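Side-chain contacts in extracellular ligand-binding receptor (Rhodopseudomonas palustris, PDB 4F06), which binds p-hydroxybenzoic acid as the solute-binding protein of an ABC transporter, probably for uptake of aromatic compounds derived from lignin: residues M86-A89 / P90-E94; T119-M123 / F124-V128; G210-K213 / A214-N218; A266-A269 / L270-K273. All blocks are in the same frame, centred on the assembly; numbering follows the deposited sequence.

How the interactions relate
All four contacts are local, between residues three to five apart: three run along helices or a helix-to-helix turn, and interaction 2 is a helix start. They follow in series from interaction 1 to interaction 4. Interaction 1 packs on the sheet that holds strands 99-101 and 116-118. Interaction 2 comes next, where the chain leaves strand 116-118 and crosses toward the second lobe beside a bound p-hydroxybenzoic acid. Interaction 3 lies in that second lobe, about 38 Å from interaction 1 between centres. Interaction 4, its centre about 33 Å from those of interactions 1 and 3, sits on a helix that packs back on helix 19-36. The path is consistent with a two-lobed periplasmic binding protein whose chain passes between lobes more than once.

Interaction 1. Residues M86-A89 / P90-E94; sequences MAVA and PLLQE
Val88 and Leu92 carry the apolar side of this turn. CG1 of Val88 meets CD2 of Leu92 at 4.0 Å, the two side chains crossing obliquely, and the valine reaches forward because CG1 lies anti to its own backbone N (chi1 175°). Leu91 comes in over the Val88 carbonyl instead, with CG 3.4 Å from Val88 O, while its CD1 only grazes Val88 CG1. Leu92 straddles two carbonyls: its CG is 3.5 Å from Ala89 O and also lies near Val88 O. With an alanine at Leu92, Val88 CG1 would probably lose its nearer apolar neighbour, and a gap would be likely to open toward Met99 and Ile116.

The chain here passes from helix 82-88 to helix 92-95 through Pro90, in the lobe whose sheet includes strands 99-101 and 116-118. Leu92 faces that sheet, whereas Leu91 turns to helix 57-69.

Pro90 has no N-H to give, and its ring carbon CD comes to 3.1 Å from Met86 O, where a helical amide would otherwise have donated. Ala89 CB is tight against the same CD.

The polar bonds span three residues rather than four. Leu91 N donates to Val88 O at 3.0 Å, and Leu92 N donates to Ala89 O at 3.3 Å, the latter donor standing 55° out of the carbonyl plane. Ala89 O accepts a second hydrogen bond, from a water at 2.8 Å, and that water accepts from Gln93 N, bridging a step the backbone does not close directly.

Interaction 2. Residues T119-M123 / F124-V128; sequences TSFTM and FQNTV
Phe124 touches the preceding turn lightly, its CB 4.0 Å from Thr122 OG1, while its ring leads off toward Ala158 of helix 150-165. Gln125 then closes a reciprocal pair with Thr122. Gln125 N donates to Thr122 OG1 at 3.0 Å, and the Gln125 side chain, with CG anti to the backbone N (chi1 -174°) and the chain extended beyond it, reaches far enough for OE1 to accept from Thr122 N at 3.2 Å. This is a capping box with Thr122 as the N-cap of helix 123-136. Both polar ends are held further: Thr122 OG1 bonds Asp365, Gln125 NE2 donates to the carbonyls of Gln363 and Ile336, and OE1 bonds His335 and Gln338. The box lies where the chain leaves strand 116-118 of one lobe for a helix packed against strand 197-201 of the other, with Phe121 touching a bound p-hydroxybenzoic acid. Asn126 N donates to Thr122 O at 3.2 Å. Its side chain stands roughly at right angles to Phe121, bringing OD1 to 3.5 Å from CD2 at an oblique approach, with amide and ring planes 33° apart. Thr127 grips Met123 O twice: the backbone N donates at 2.8 Å nearly in line with the C=O bond, and OG1 donates to the same Met123 O, also at 2.8 Å, from 42° above the carbonyl plane.

Interaction 3. Residues G210-K213 / A214-N218; sequences GFVK and AYIDN
Four consecutive i-to-i+4 bonds join the turns, from Ala214 N on Gly210 O to Asp217 N on Lys213 O, the last at 2.8 Å, so the backbone is regular alpha-helix as far as Asp217. On one flank Val212 CG1 packs on Ile216 CD1 at 3.9 Å. The isoleucine branch lies back along the preceding turn, CG1 anti to its own carbonyl carbon (chi1 -65°), which also lays CG1 3.4 Å from Val212 O. Tyr215 approaches that same oxygen from another side: its CB is 3.5 Å from Val212 O, which sits at the ring edge, near the ring plane. The phenol then leads away, and its OH bonds Val225 O. Asp217 folds back over the Lys213 carbonyl, with CG 3.1 Å from Lys213 O. Its carboxylate does not meet the lysine ammonium, since Lys213 NZ stays 5.9 Å from Asp217 OD2 and bonds Asn241 O instead. Helix 206-217 is the crossover of a beta-alpha-beta unit: Phe211 and Tyr215 face strand 197-201 and Met187 of helix 184-193, while Val212 and Ile216 rest on Ile242 of helix 239-242, with strand 226-230 following in the chain.

Interaction 4. Residues A266-A269 / L270-K273; sequences AFLA and LLQK
Leu271 lays a methyl over one face of the Phe267 ring, an i-to-i+4 CH-pi contact within helix 262-273, which packs against helices 19-36 and 283-301 of this periplasmic binding protein. CD1 of Leu271 stands 3.7 Å from the centroid of the Phe267 ring, 18° off the ring normal and displaced toward the CE2-CZ rim. The ring is presented forward along the helix because its CG lies anti to the backbone N (chi1 174°), whereas Leu271 CG sits beside its own N and sends CD1 back to meet it. Leu268 adds a second neighbour: its CD2 lies 4.0 Å from the same Leu271 CD1. Tyr289 meets the Phe267 ring edge-to-face. A serine in place of Phe267 would probably leave Leu271 CD1 without its aromatic partner and a gap beside Tyr289 where the ring had stood. Leu271 also reaches Met27 and Ala31 of helix 19-36, where Leu270 joins it at Ala31. Backbone bonds hold the turns in step, Leu271 N donating to Phe267 O at 2.8 Å. On the outer side Gln272 runs back over the Leu268 carbonyl, its CG 3.4 Å from Leu268 O, and on the inner side Leu270 CG lies 3.3 Å from Ala266 O.

Interaction 1. Residues M86-A89 / P90-E94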
HETATM    1  N   MSE A  86     -13.172  -1.816   5.318  1.00  7.64           N
HETATM    2  CA  MSE A  86     -14.169  -2.806   5.716  1.00  7.18           C
HETATM    3  C   MSE A  86     -15.521  -2.221   6.042  1.00  6.81           C
HETATM    4  O   MSE A  86     -16.543  -2.870   5.803  1.00  8.05           O
HETATM    5  CB  MSE A  86     -13.653  -3.605   6.918  1.00  9.36           C
HETATM    6  CG  MSE A  86     -12.409  -4.461   6.688  1.00  9.48           C
HETATM    7 SE   MSE A  86     -12.761  -5.939   5.541  0.75 12.23          SE
HETATM    8  CE  MSE A  86     -11.096  -6.928   5.928  1.00 12.01           C
ATOM      9  N   ALA A  87     -15.542  -1.014   6.590  1.00  7.85           N
ATOM     10  CA  ALA A  87     -16.800  -0.355   6.936  1.00  9.13           C
ATOM     11  C   ALA A  87     -17.574   0.070   5.693  1.00  8.40           C
ATOM     12  O   ALA A  87     -18.804   0.053   5.695  1.00  9.75           O
ATOM     13  CB  ALA A  87     -16.505   0.853   7.829  1.00 11.00           C
ATOM     14  N   VAL A  88     -16.863   0.440   4.637  1.00  6.89           N
ATOM     15  CA  VAL A  88     -17.507   0.953   3.419  1.00  7.42           C
ATOM     16  C   VAL A  88     -17.950  -0.204   2.502  1.00  7.10           C
ATOM     17  O   VAL A  88     -18.993  -0.121   1.859  1.00  8.39           O
ATOM     18  CB  VAL A  88     -16.549   1.917   2.676  1.00  7.30           C
ATOM     19  CG1 VAL A  88     -17.153   2.346   1.354  1.00  9.18           C
ATOM     20  CG2 VAL A  88     -16.280   3.119   3.563  1.00  8.96           C
ATOM     21  N   ALA A  89     -17.183  -1.306   2.486  1.00  7.15           N
ATOM     22  CA  ALA A  89     -17.433  -2.424   1.553  1.00  7.29           C
ATOM     23  C   ALA A  89     -18.900  -2.905   1.469  1.00  6.85           C
ATOM     24  O   ALA A  89     -19.403  -3.080   0.356  1.00  7.55           O
ATOM     25  CB  ALA A  89     -16.518  -3.579   1.913  1.00  9.04           C
ATOM     26  N   PRO A  90     -19.579  -3.127   2.617  1.00  7.84           N
ATOM     27  CA  PRO A  90     -20.936  -3.730   2.543  1.00  9.04           C
ATOM     28  C   PRO A  90     -21.953  -2.739   1.915  1.00  8.84           C
ATOM     29  O   PRO A  90     -23.047  -3.177   1.558  1.00 12.95           O
ATOM     30  CB  PRO A  90     -21.266  -4.176   4.004  1.00 12.34           C
ATOM     31  CG  PRO A  90     -20.299  -3.434   4.835  1.00 14.13           C
ATOM     32  CD  PRO A  90     -19.110  -3.038   4.024  1.00  9.14           C
ATOM     33  N   LEU A  91     -21.647  -1.437   1.737  1.00  8.89           N
ATOM     34  CA  LEU A  91     -22.575  -0.402   1.201  1.00 10.68           C
ATOM     35  C   LEU A  91     -22.674  -0.500  -0.308  1.00  8.97           C
ATOM     36  O   LEU A  91     -23.627  -0.017  -0.912  1.00  9.10           O
ATOM     37  CB  LEU A  91     -22.087   1.092   1.568  1.00 13.11           C
ATOM     38  CG  LEU A  91     -21.785   1.405   3.007  1.00 16.65           C
ATOM     39  CD1 LEU A  91     -21.258   2.798   3.032  1.00 18.00           C
ATOM     40  CD2 LEU A  91     -23.087   1.303   3.784  1.00 22.58           C
ATOM     41  N   LEU A  92     -21.597  -0.973  -0.916  1.00  7.10           N
ATOM     42  CA  LEU A  92     -21.336  -0.657  -2.326  1.00  7.39           C
ATOM     43  C   LEU A  92     -22.328  -1.287  -3.285  1.00  6.71           C
ATOM     44  O   LEU A  92     -22.761  -0.635  -4.244  1.00  7.43           O
ATOM     45  CB  LEU A  92     -19.930  -1.115  -2.732  1.00  7.12           C
ATOM     46  CG  LEU A  92     -18.781  -0.528  -1.892  1.00  7.24           C
ATOM     47  CD1 LEU A  92     -17.493  -1.249  -2.248  1.00 10.19           C
ATOM     48  CD2 LEU A  92     -18.700   0.998  -2.089  1.00  8.84           C
ATOM     49  N   GLN A  93     -22.700  -2.552  -3.032  1.00  6.74           N
ATOM     50  CA  GLN A  93     -23.503  -3.221  -4.021  1.00  7.40           C
ATOM     51  C   GLN A  93     -24.922  -2.634  -4.051  1.00  8.14           C
ATOM     52  O   GLN A  93     -25.470  -2.316  -5.133  1.00  9.05           O
ATOM     53  CB  GLN A  93     -23.525  -4.709  -3.766  1.00  8.51           C
ATOM     54  CG  GLN A  93     -24.298  -5.505  -4.813  1.00  8.55           C
ATOM     55  CD  GLN A  93     -24.218  -6.988  -4.567  1.00  7.98           C
ATOM     56  OE1 GLN A  93     -23.848  -7.459  -3.491  1.00  8.55           O
ATOM     57  NE2 GLN A  93     -24.589  -7.760  -5.602  1.00 10.82           N
ATOM     58  N   GLU A  94     -25.535  -2.414  -2.879  1.00  8.43           N
ATOM     59  CA  GLU A  94     -26.856  -1.788  -2.839  1.00  8.78           C
ATOM     60  C   GLU A  94     -26.819  -0.379  -3.426  1.00  8.21           C
ATOM     61  O   GLU A  94     -27.785   0.052  -4.080  1.00 10.20           O
ATOM     62  CB  GLU A  94     -27.419  -1.806  -1.399  1.00 10.66           C
ATOM     63  CG  GLU A  94     -28.820  -1.225  -1.259  1.00 12.39           C
ATOM     64  CD  GLU A  94     -29.879  -2.059  -1.958  1.00 12.81           C
ATOM     65  OE1 GLU A  94     -29.617  -3.228  -2.349  1.00 15.09           O
ATOM     66  OE2 GLU A  94     -31.016  -1.545  -2.071  1.00 15.81           O
TER
HETATM   67  O   HOH W   1     -21.074  -4.332  -1.470  1.00  8.07           O

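Interaction 2. Residues T119-M123 / F124-V128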
ATOM      1  N   THR A 119      -5.821  -1.413  -6.353  1.00  5.68           N
ATOM      2  CA  THR A 119      -4.624  -1.063  -7.145  1.00  5.36           C
ATOM      3  C   THR A 119      -3.424  -0.812  -6.229  1.00  5.02           C
ATOM      4  O   THR A 119      -2.383  -0.311  -6.723  1.00  6.02           O
ATOM      5  CB  THR A 119      -4.875   0.190  -8.015  1.00  5.97           C
ATOM      6  OG1 THR A 119      -5.314   1.238  -7.153  1.00  6.40           O
ATOM      7  CG2 THR A 119      -5.942  -0.089  -9.075  1.00  8.04           C
ATOM      8  N   SER A 120      -3.520  -1.192  -4.957  1.00  5.14           N
ATOM      9  CA  SER A 120      -2.384  -1.004  -4.060  1.00  4.91           C
ATOM     10  C   SER A 120      -1.566  -2.291  -3.974  1.00  5.16           C
ATOM     11  O   SER A 120      -0.688  -2.510  -4.833  1.00  5.84           O
ATOM     12  CB  SER A 120      -2.848  -0.486  -2.695  1.00  6.22           C
ATOM     13  OG  SER A 120      -3.799  -1.416  -2.126  1.00  6.22           O
ATOM     14  N   PHE A 121      -1.861  -3.172  -2.995  1.00  5.06           N
ATOM     15  CA  PHE A 121      -1.031  -4.352  -2.688  1.00  5.16           C
ATOM     16  C   PHE A 121      -1.778  -5.102  -1.628  1.00  5.22           C
ATOM     17  O   PHE A 121      -2.709  -4.564  -1.001  1.00  5.73           O
ATOM     18  CB  PHE A 121       0.399  -3.952  -2.202  1.00  5.58           C
ATOM     19  CG  PHE A 121       0.388  -3.009  -0.990  1.00  5.37           C
ATOM     20  CD1 PHE A 121       0.173  -1.627  -1.222  1.00  5.60           C
ATOM     21  CD2 PHE A 121       0.581  -3.462   0.309  1.00  6.53           C
ATOM     22  CE1 PHE A 121       0.190  -0.718  -0.145  1.00  6.69           C
ATOM     23  CE2 PHE A 121       0.589  -2.565   1.388  1.00  6.17           C
ATOM     24  CZ  PHE A 121       0.366  -1.217   1.152  1.00  6.55           C
ATOM     25  N   THR A 122      -1.346  -6.329  -1.358  1.00  5.08           N
ATOM     26  CA  THR A 122      -1.744  -6.999  -0.096  1.00  5.44           C
ATOM     27  C   THR A 122      -0.537  -7.320   0.757  1.00  5.14           C
ATOM     28  O   THR A 122       0.622  -7.355   0.288  1.00  5.67           O
ATOM     29  CB  THR A 122      -2.621  -8.269  -0.252  1.00  5.32           C
ATOM     30  OG1 THR A 122      -1.787  -9.366  -0.635  1.00  6.25           O
ATOM     31  CG2 THR A 122      -3.753  -8.030  -1.218  1.00  6.51           C
HETATM   32  N   MSE A 123      -0.779  -7.520   2.038  1.00  5.67           N
HETATM   33  CA  MSE A 123       0.292  -7.900   2.935  1.00  6.09           C
HETATM   34  C   MSE A 123       0.892  -9.251   2.574  1.00  5.93           C
HETATM   35  O   MSE A 123       2.095  -9.414   2.551  1.00  6.60           O
HETATM   36  CB  MSE A 123      -0.193  -7.902   4.380  1.00  6.90           C
HETATM   37  CG  MSE A 123      -0.751  -6.538   4.821  1.00  7.48           C
HETATM   38 SE   MSE A 123       0.464  -5.046   4.552  0.75  8.16          SE
HETATM   39  CE  MSE A 123       2.000  -5.787   5.437  1.00  9.13           C
ATOM     40  N   PHE A 124       0.048 -10.245   2.278  1.00  6.43           N
ATOM     41  CA  PHE A 124       0.596 -11.521   1.823  1.00  5.76           C
ATOM     42  C   PHE A 124       1.454 -11.388   0.566  1.00  5.39           C
ATOM     43  O   PHE A 124       2.495 -12.040   0.431  1.00  6.54           O
ATOM     44  CB  PHE A 124      -0.571 -12.477   1.502  1.00  6.57           C
ATOM     45  CG  PHE A 124      -0.931 -13.404   2.632  1.00  6.88           C
ATOM     46  CD1 PHE A 124      -1.780 -12.975   3.673  1.00  8.28           C
ATOM     47  CD2 PHE A 124      -0.525 -14.759   2.632  1.00  8.56           C
ATOM     48  CE1 PHE A 124      -2.121 -13.865   4.696  1.00  9.75           C
ATOM     49  CE2 PHE A 124      -0.902 -15.617   3.666  1.00  9.50           C
ATOM     50  CZ  PHE A 124      -1.697 -15.166   4.696  1.00 10.48           C
ATOM     51  N   GLN A 125       0.994 -10.544  -0.360  1.00  5.85           N
ATOM     52  CA  GLN A 125       1.694 -10.351  -1.620  1.00  5.87           C
ATOM     53  C   GLN A 125       3.138  -9.874  -1.410  1.00  5.60           C
ATOM     54  O   GLN A 125       4.059 -10.406  -2.026  1.00  6.71           O
ATOM     55  CB  GLN A 125       0.911  -9.339  -2.449  1.00  6.28           C
ATOM     56  CG  GLN A 125       1.427  -9.125  -3.878  1.00  6.26           C
ATOM     57  CD  GLN A 125       0.441  -8.232  -4.616  1.00  4.85           C
ATOM     58  OE1 GLN A 125      -0.012  -7.191  -4.089  1.00  5.57           O
ATOM     59  NE2 GLN A 125       0.075  -8.632  -5.821  1.00  5.94           N
ATOM     60  N   ASN A 126       3.344  -8.901  -0.516  1.00  5.83           N
ATOM     61  CA  ASN A 126       4.686  -8.397  -0.233  1.00  6.05           C
ATOM     62  C   ASN A 126       5.431  -9.244   0.795  1.00  6.70           C
ATOM     63  O   ASN A 126       6.676  -9.286   0.782  1.00  7.82           O
ATOM     64  CB  ASN A 126       4.653  -6.938   0.250  1.00  6.71           C
ATOM     65  CG  ASN A 126       4.322  -5.931  -0.847  1.00  6.77           C
ATOM     66  OD1 ASN A 126       3.590  -4.906  -0.616  1.00  8.98           O
ATOM     67  ND2 ASN A 126       4.877  -6.165  -2.001  1.00  5.90           N
ATOM     68  N   THR A 127       4.718  -9.942   1.688  1.00  5.90           N
ATOM     69  CA  THR A 127       5.390 -10.675   2.780  1.00  6.70           C
ATOM     70  C   THR A 127       5.946 -12.024   2.352  1.00  7.09           C
ATOM     71  O   THR A 127       6.996 -12.454   2.852  1.00  7.90           O
ATOM     72  CB  THR A 127       4.420 -10.844   3.968  1.00  6.26           C
ATOM     73  OG1 THR A 127       4.090  -9.562   4.475  1.00  7.51           O
ATOM     74  CG2 THR A 127       5.073 -11.657   5.100  1.00  9.09           C
ATOM     75  N   VAL A 128       5.259 -12.729   1.447  1.00  6.77           N
ATOM     76  CA  VAL A 128       5.802 -14.042   1.029  1.00  7.66           C
ATOM     77  C   VAL A 128       7.227 -13.851   0.466  1.00  8.22           C
ATOM     78  O   VAL A 128       8.122 -14.618   0.845  1.00  8.44           O
ATOM     79  CB  VAL A 128       4.800 -14.712   0.066  1.00  8.84           C
ATOM     80  CG1 VAL A 128       5.459 -15.856  -0.722  1.00 11.55           C
ATOM     81  CG2 VAL A 128       3.592 -15.232   0.865  1.00  9.68           C
TER

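Interaction 3. Residues G210-K213 / A214-N218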
ATOM      1  N   GLY A 210       8.873   5.568  14.406  1.00  8.79           N
ATOM      2  CA  GLY A 210       9.228   5.225  15.800  1.00  9.11           C
ATOM      3  C   GLY A 210       9.874   3.891  15.931  1.00  8.68           C
ATOM      4  O   GLY A 210      10.851   3.743  16.658  1.00  9.05           O
ATOM      5  N   PHE A 211       9.348   2.893  15.228  1.00  8.05           N
ATOM      6  CA  PHE A 211       9.899   1.544  15.341  1.00  7.70           C
ATOM      7  C   PHE A 211      11.341   1.532  14.810  1.00  7.65           C
ATOM      8  O   PHE A 211      12.222   1.008  15.470  1.00  8.02           O
ATOM      9  CB  PHE A 211       9.007   0.541  14.562  1.00  7.98           C
ATOM     10  CG  PHE A 211       9.461  -0.885  14.704  1.00  6.43           C
ATOM     11  CD1 PHE A 211      10.485  -1.398  13.914  1.00  8.29           C
ATOM     12  CD2 PHE A 211       8.835  -1.724  15.636  1.00  7.41           C
ATOM     13  CE1 PHE A 211      10.877  -2.734  14.105  1.00  8.51           C
ATOM     14  CE2 PHE A 211       9.194  -3.050  15.778  1.00  9.17           C
ATOM     15  CZ  PHE A 211      10.235  -3.562  15.006  1.00  9.33           C
ATOM     16  N   VAL A 212      11.580   2.119  13.649  1.00  7.89           N
ATOM     17  CA  VAL A 212      12.933   2.060  13.068  1.00  7.87           C
ATOM     18  C   VAL A 212      13.928   2.823  13.954  1.00  8.41           C
ATOM     19  O   VAL A 212      15.056   2.366  14.172  1.00  9.04           O
ATOM     20  CB  VAL A 212      12.930   2.551  11.617  1.00  8.67           C
ATOM     21  CG1 VAL A 212      14.360   2.698  11.072  1.00 10.52           C
ATOM     22  CG2 VAL A 212      12.139   1.554  10.761  1.00  9.52           C
ATOM     23  N   LYS A 213      13.518   4.014  14.420  1.00  8.07           N
ATOM     24  CA  LYS A 213      14.428   4.769  15.264  1.00 10.17           C
ATOM     25  C   LYS A 213      14.751   4.001  16.535  1.00  9.41           C
ATOM     26  O   LYS A 213      15.888   4.035  16.990  1.00  9.99           O
ATOM     27  CB  LYS A 213      13.819   6.121  15.574  1.00 11.79           C
ATOM     28  CG  LYS A 213      13.944   7.097  14.426  1.00 13.44           C
ATOM     29  CD  LYS A 213      13.338   8.444  14.788  1.00 19.82           C
ATOM     30  CE  LYS A 213      13.670   9.555  13.784  1.00 19.27           C
ATOM     31  NZ  LYS A 213      15.077  10.070  13.905  1.00 18.19           N
ATOM     32  N   ALA A 214      13.790   3.298  17.140  1.00  8.80           N
ATOM     33  CA  ALA A 214      14.066   2.505  18.334  1.00  7.97           C
ATOM     34  C   ALA A 214      14.982   1.329  18.035  1.00  7.59           C
ATOM     35  O   ALA A 214      15.818   0.970  18.873  1.00  9.49           O
ATOM     36  CB  ALA A 214      12.764   2.023  18.941  1.00  9.40           C
ATOM     37  N   TYR A 215      14.786   0.686  16.878  1.00  8.13           N
ATOM     38  CA  TYR A 215      15.638  -0.458  16.451  1.00  8.14           C
ATOM     39  C   TYR A 215      17.115  -0.001  16.378  1.00  8.65           C
ATOM     40  O   TYR A 215      18.038  -0.700  16.840  1.00  9.86           O
ATOM     41  CB  TYR A 215      15.082  -0.970  15.107  1.00  8.79           C
ATOM     42  CG  TYR A 215      16.013  -1.775  14.270  1.00  8.24           C
ATOM     43  CD1 TYR A 215      16.374  -3.063  14.648  1.00  9.14           C
ATOM     44  CD2 TYR A 215      16.488  -1.265  13.079  1.00  9.47           C
ATOM     45  CE1 TYR A 215      17.251  -3.836  13.889  1.00 10.11           C
ATOM     46  CE2 TYR A 215      17.343  -2.033  12.257  1.00 10.07           C
ATOM     47  CZ  TYR A 215      17.720  -3.316  12.666  1.00  9.02           C
ATOM     48  OH  TYR A 215      18.580  -4.023  11.866  1.00 10.48           O
ATOM     49  N   ILE A 216      17.337   1.176  15.795  1.00  8.26           N
ATOM     50  CA  ILE A 216      18.693   1.719  15.683  1.00  8.74           C
ATOM     51  C   ILE A 216      19.195   2.203  17.049  1.00  9.35           C
ATOM     52  O   ILE A 216      20.318   1.864  17.465  1.00  9.77           O
ATOM     53  CB  ILE A 216      18.709   2.886  14.690  1.00  8.81           C
ATOM     54  CG1 ILE A 216      18.373   2.404  13.274  1.00 10.04           C
ATOM     55  CG2 ILE A 216      20.052   3.624  14.739  1.00 12.24           C
ATOM     56  CD1 ILE A 216      17.986   3.541  12.354  1.00 11.06           C
ATOM     57  N   ASP A 217      18.370   2.979  17.758  1.00  8.87           N
ATOM     58  CA  ASP A 217      18.876   3.681  18.952  1.00 10.61           C
ATOM     59  C   ASP A 217      19.098   2.751  20.140  1.00 10.86           C
ATOM     60  O   ASP A 217      19.843   3.097  21.033  1.00 13.74           O
ATOM     61  CB  ASP A 217      17.948   4.840  19.337  1.00 11.52           C
ATOM     62  CG  ASP A 217      17.944   5.974  18.314  1.00 13.08           C
ATOM     63  OD1 ASP A 217      18.773   6.014  17.388  1.00 14.05           O
ATOM     64  OD2 ASP A 217      17.040   6.837  18.410  1.00 16.37           O
ATOM     65  N   ASN A 218      18.395   1.614  20.168  1.00 10.02           N
ATOM     66  CA  ASN A 218      18.629   0.569  21.136  1.00 11.02           C
ATOM     67  C   ASN A 218      19.724  -0.385  20.737  1.00 11.33           C
ATOM     68  O   ASN A 218      20.032  -1.321  21.498  1.00 13.78           O
ATOM     69  CB  ASN A 218      17.346  -0.160  21.520  1.00 12.13           C
ATOM     70  CG  ASN A 218      16.401   0.729  22.297  1.00 14.81           C
ATOM     71  OD1 ASN A 218      15.459   1.332  21.731  1.00 13.34           O
ATOM     72  ND2 ASN A 218      16.660   0.859  23.580  1.00 19.93           N
TER

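Interaction 4. Residues A266-A269 / L270-K273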
ATOM      1  N   ALA A 266       8.423   9.003 -16.371  1.00  7.40           N
ATOM      2  CA  ALA A 266       7.359   9.850 -16.856  1.00  8.15           C
ATOM      3  C   ALA A 266       6.380  10.205 -15.720  1.00  7.20           C
ATOM      4  O   ALA A 266       5.939  11.337 -15.611  1.00  8.10           O
ATOM      5  CB  ALA A 266       6.631   9.132 -17.994  1.00  9.96           C
ATOM      6  N   PHE A 267       6.063   9.235 -14.873  1.00  7.16           N
ATOM      7  CA  PHE A 267       5.161   9.459 -13.734  1.00  6.72           C
ATOM      8  C   PHE A 267       5.753  10.484 -12.789  1.00  7.68           C
ATOM      9  O   PHE A 267       5.022  11.372 -12.342  1.00  7.37           O
ATOM     10  CB  PHE A 267       5.012   8.109 -13.011  1.00  6.85           C
ATOM     11  CG  PHE A 267       4.233   8.140 -11.703  1.00  6.37           C
ATOM     12  CD1 PHE A 267       2.909   8.634 -11.647  1.00  6.65           C
ATOM     13  CD2 PHE A 267       4.815   7.628 -10.539  1.00  7.22           C
ATOM     14  CE1 PHE A 267       2.196   8.627 -10.461  1.00  7.48           C
ATOM     15  CE2 PHE A 267       4.091   7.599  -9.360  1.00  8.96           C
ATOM     16  CZ  PHE A 267       2.804   8.119  -9.304  1.00  7.47           C
ATOM     17  N   LEU A 268       7.056  10.405 -12.474  1.00  6.76           N
ATOM     18  CA  LEU A 268       7.651  11.395 -11.579  1.00  7.09           C
ATOM     19  C   LEU A 268       7.583  12.787 -12.208  1.00  6.98           C
ATOM     20  O   LEU A 268       7.309  13.783 -11.513  1.00  8.04           O
ATOM     21  CB  LEU A 268       9.091  10.984 -11.279  1.00  7.99           C
ATOM     22  CG  LEU A 268       9.230   9.680 -10.460  1.00  9.10           C
ATOM     23  CD1 LEU A 268      10.694   9.369 -10.212  1.00 12.55           C
ATOM     24  CD2 LEU A 268       8.446   9.669  -9.141  1.00 11.45           C
ATOM     25  N   ALA A 269       7.823  12.891 -13.515  1.00  7.37           N
ATOM     26  CA  ALA A 269       7.695  14.188 -14.184  1.00  7.44           C
ATOM     27  C   ALA A 269       6.265  14.721 -14.084  1.00  7.56           C
ATOM     28  O   ALA A 269       6.046  15.924 -13.879  1.00  9.13           O
ATOM     29  CB  ALA A 269       8.139  14.050 -15.639  1.00  8.48           C
ATOM     30  N   LEU A 270       5.280  13.833 -14.249  1.00  7.49           N
ATOM     31  CA  LEU A 270       3.868  14.240 -14.169  1.00  8.37           C
ATOM     32  C   LEU A 270       3.524  14.655 -12.746  1.00  8.53           C
ATOM     33  O   LEU A 270       2.748  15.592 -12.554  1.00 10.41           O
ATOM     34  CB  LEU A 270       2.954  13.112 -14.637  1.00  9.10           C
ATOM     35  CG  LEU A 270       3.014  12.849 -16.149  1.00  9.76           C
ATOM     36  CD1 LEU A 270       2.400  11.481 -16.494  1.00 12.82           C
ATOM     37  CD2 LEU A 270       2.311  13.978 -16.924  1.00 10.03           C
ATOM     38  N   LEU A 271       4.056  13.948 -11.728  1.00  8.38           N
ATOM     39  CA  LEU A 271       3.829  14.383 -10.342  1.00  8.71           C
ATOM     40  C   LEU A 271       4.341  15.793 -10.128  1.00  8.59           C
ATOM     41  O   LEU A 271       3.670  16.627  -9.525  1.00 11.61           O
ATOM     42  CB  LEU A 271       4.531  13.406  -9.388  1.00  8.95           C
ATOM     43  CG  LEU A 271       3.810  12.086  -9.223  1.00  7.94           C
ATOM     44  CD1 LEU A 271       4.764  11.046  -8.622  1.00 11.83           C
ATOM     45  CD2 LEU A 271       2.591  12.239  -8.325  1.00  9.95           C
ATOM     46  N   GLN A 272       5.535  16.090 -10.644  1.00  9.24           N
ATOM     47  CA  GLN A 272       6.094  17.415 -10.496  1.00  9.23           C
ATOM     48  C   GLN A 272       5.232  18.450 -11.269  1.00  9.76           C
ATOM     49  O   GLN A 272       4.985  19.563 -10.760  1.00 14.73           O
ATOM     50  CB  GLN A 272       7.544  17.459 -11.011  1.00  9.46           C
ATOM     51  CG  GLN A 272       8.515  16.685 -10.116  1.00 10.21           C
ATOM     52  CD  GLN A 272       9.900  16.625 -10.691  1.00 10.73           C
ATOM     53  OE1 GLN A 272      10.066  16.334 -11.877  1.00 12.70           O
ATOM     54  NE2 GLN A 272      10.910  16.898  -9.870  1.00 13.60           N
ATOM     55  N   LYS A 273       4.809  18.085 -12.484  0.50 10.26           N
ATOM     56  CA  LYS A 273       3.954  18.955 -13.323  0.50 10.95           C
ATOM     57  C   LYS A 273       2.545  19.167 -12.713  0.50  9.64           C
ATOM     58  O   LYS A 273       2.015  20.276 -12.782  0.50 12.49           O
ATOM     59  CB  LYS A 273       3.886  18.417 -14.767  0.50 10.50           C
ATOM     60  CG  LYS A 273       3.020  19.274 -15.655  0.50 13.65           C
ATOM     61  CD  LYS A 273       3.063  18.884 -17.131  0.50 13.84           C
ATOM     62  CE  LYS A 273       2.208  19.856 -17.923  0.50 15.10           C
ATOM     63  NZ  LYS A 273       2.070  19.442 -19.338  0.50 15.99           N
TER